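Local atomic coordinates of PKS (Streptomyces sp. CNQ431, PDB entry 5YDA), a protein that serves as the broadly selective acyltransferase domain of the splenocin polyketide synthase, probably loading acyl extender units onto the acyl carrier protein. Residues A183-E188 and F409-A414. Residues are numbered along the deposited sequence; the frame is centred on the assembly and turned at random.
Sequences ARTLME and FVLAEA
Leu186, in the last turn of helix 169-188, lies nearest to Leu411 on helix 407-420, with the two CA atoms 9.0 Å apart, so side chains alone bridge the space between the backbones. The CG of Leu411 lies anti to the backbone N (chi1 178°), which carries the isobutyl group out from its helix and presents one methyl to each of two neighbours. Leu411 CD1 meets Leu186 CD2 at 4.2 Å, while CD2 of Leu411 comes within 4.3 Å of the Thr185 methyl, CG2. The two leucines run past each other in opposite directions, touching methyl to methyl at their branched ends. The CB bond of Leu186 does not aim at the other helix; its CD2 branch makes the approach. Thr185 turns its methyl to Leu411 while OG1 hydrogen-bonds to Ala181 O in the preceding turn, so the polar half of the side chain is satisfied within its own helix. Around this spot Thr185 also packs on Val136 and Tyr137 of helix 135-152, and Leu186 on Ile373, just beyond strand 369-372. Within the acyltransferase domain, helix 169-188 leads into strand 195-198, which ends at a GxSxG sequence consistent with a nucleophile elbow. The contact is thus light, buried van der Waals packing: about 101 Å² of surface is covered, the touching groups are methyls, and no polar pair links 183-188 to 409-414 to fix a precise orientation.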
loop_
_atom_site.group_PDB
_atom_site.type_symbol
_atom_site.label_atom_id
_atom_site.label_comp_id
_atom_site.label_asym_id
_atom_site.label_seq_id
_atom_site.Cartn_x
_atom_site.Cartn_y
_atom_site.Cartn_z
ATOM N N ALA A 183 -2.221 -3.517 7.024
ATOM C CA ALA A 183 -3.611 -3.069 7.025
ATOM C C ALA A 183 -4.322 -3.441 8.333
ATOM O O ALA A 183 -5.037 -2.612 8.910
ATOM C CB ALA A 183 -4.354 -3.645 5.819
ATOM N N ARG A 184 -4.130 -4.676 8.825
ATOM C CA ARG A 184 -4.732 -5.045 10.112
ATOM C C ARG A 184 -4.234 -4.143 11.236
ATOM O O ARG A 184 -5.011 -3.750 12.112
ATOM C CB ARG A 184 -4.438 -6.501 10.479
ATOM C CG ARG A 184 -4.881 -7.560 9.483
ATOM C CD ARG A 184 -6.356 -7.508 9.135
ATOM N NE ARG A 184 -7.204 -7.271 10.293
ATOM C CZ ARG A 184 -8.525 -7.157 10.232
ATOM N NH1 ARG A 184 -9.211 -6.909 11.336
ATOM N NH2 ARG A 184 -9.157 -7.292 9.072
ATOM N N THR A 185 -2.941 -3.803 11.227
ATOM C CA THR A 185 -2.398 -2.934 12.271
ATOM C C THR A 185 -3.062 -1.567 12.256
ATOM O O THR A 185 -3.395 -1.018 13.310
ATOM C CB THR A 185 -0.884 -2.798 12.102
ATOM O OG1 THR A 185 -0.273 -4.090 12.207
ATOM C CG2 THR A 185 -0.312 -1.895 13.145
ATOM N N LEU A 186 -3.271 -0.997 11.072
ATOM C CA LEU A 186 -3.937 0.303 11.001
ATOM C C LEU A 186 -5.393 0.201 11.441
ATOM O O LEU A 186 -5.913 1.103 12.110
ATOM C CB LEU A 186 -3.838 0.869 9.578
ATOM C CG LEU A 186 -2.483 1.509 9.270
ATOM C CD1 LEU A 186 -2.251 1.571 7.790
ATOM C CD2 LEU A 186 -2.482 2.892 9.834
ATOM N N MET A 187 -6.068 -0.890 11.075
ATOM C CA MET A 187 -7.472 -1.039 11.437
ATOM C C MET A 187 -7.639 -1.166 12.950
ATOM O O MET A 187 -8.563 -0.582 13.530
ATOM C CB MET A 187 -8.074 -2.232 10.702
ATOM C CG MET A 187 -8.207 -2.006 9.178
ATOM S SD MET A 187 -8.477 -3.544 8.258
ATOM C CE MET A 187 -10.247 -3.504 7.988
ATOM N N GLU A 188 -6.725 -1.880 13.615
ATOM C CA GLU A 188 -6.797 -1.949 15.071
ATOM C C GLU A 188 -6.549 -0.591 15.717
ATOM O O GLU A 188 -7.077 -0.323 16.798
ATOM C CB GLU A 188 -5.818 -2.990 15.610
ATOM C CG GLU A 188 -6.226 -4.412 15.249
ATOM C CD GLU A 188 -7.527 -4.819 15.922
ATOM O OE1 GLU A 188 -8.414 -5.371 15.230
ATOM O OE2 GLU A 188 -7.666 -4.569 17.143
ATOM N N PHE A 409 8.734 4.785 13.265
ATOM C CA PHE A 409 8.665 6.208 12.967
ATOM C C PHE A 409 7.776 6.467 11.755
ATOM O O PHE A 409 6.902 7.346 11.784
ATOM C CB PHE A 409 10.069 6.767 12.731
ATOM C CG PHE A 409 10.079 8.231 12.409
ATOM C CD1 PHE A 409 10.020 9.176 13.423
ATOM C CD2 PHE A 409 10.113 8.665 11.099
ATOM C CE1 PHE A 409 10.003 10.532 13.135
ATOM C CE2 PHE A 409 10.105 10.029 10.806
ATOM C CZ PHE A 409 10.050 10.960 11.829
ATOM N N VAL A 410 8.000 5.725 10.670
ATOM C CA VAL A 410 7.200 5.927 9.466
ATOM C C VAL A 410 5.722 5.701 9.769
ATOM O O VAL A 410 4.856 6.444 9.291
ATOM C CB VAL A 410 7.711 5.014 8.338
ATOM C CG1 VAL A 410 6.780 5.079 7.125
ATOM C CG2 VAL A 410 9.141 5.409 7.958
ATOM N N LEU A 411 5.416 4.697 10.608
ATOM C CA LEU A 411 4.029 4.423 10.963
ATOM C C LEU A 411 3.449 5.558 11.791
ATOM O O LEU A 411 2.320 6.003 11.534
ATOM C CB LEU A 411 3.922 3.095 11.724
ATOM C CG LEU A 411 2.512 2.717 12.196
ATOM C CD1 LEU A 411 1.515 2.762 11.053
ATOM C CD2 LEU A 411 2.502 1.325 12.852
ATOM N N ALA A 412 4.215 6.049 12.779
ATOM C CA ALA A 412 3.748 7.153 13.614
ATOM C C ALA A 412 3.499 8.412 12.792
ATOM O O ALA A 412 2.506 9.117 13.016
ATOM C CB ALA A 412 4.752 7.440 14.732
ATOM N N GLU A 413 4.389 8.719 11.842
ATOM C CA GLU A 413 4.138 9.846 10.940
ATOM C C GLU A 413 2.853 9.647 10.144
ATOM O O GLU A 413 2.048 10.576 10.018
ATOM C CB GLU A 413 5.315 10.050 9.986
ATOM C CG GLU A 413 6.591 10.438 10.694
ATOM C CD GLU A 413 6.700 11.927 10.927
ATOM O OE1 GLU A 413 6.882 12.673 9.940
ATOM O OE2 GLU A 413 6.601 12.354 12.097
ATOM N N ALA A 414 2.652 8.444 9.587
ATOM C CA ALA A 414 1.424 8.176 8.845
ATOM C C ALA A 414 0.200 8.399 9.718
ATOM O O ALA A 414 -0.780 9.010 9.275
ATOM C CB ALA A 414 1.424 6.745 8.292
#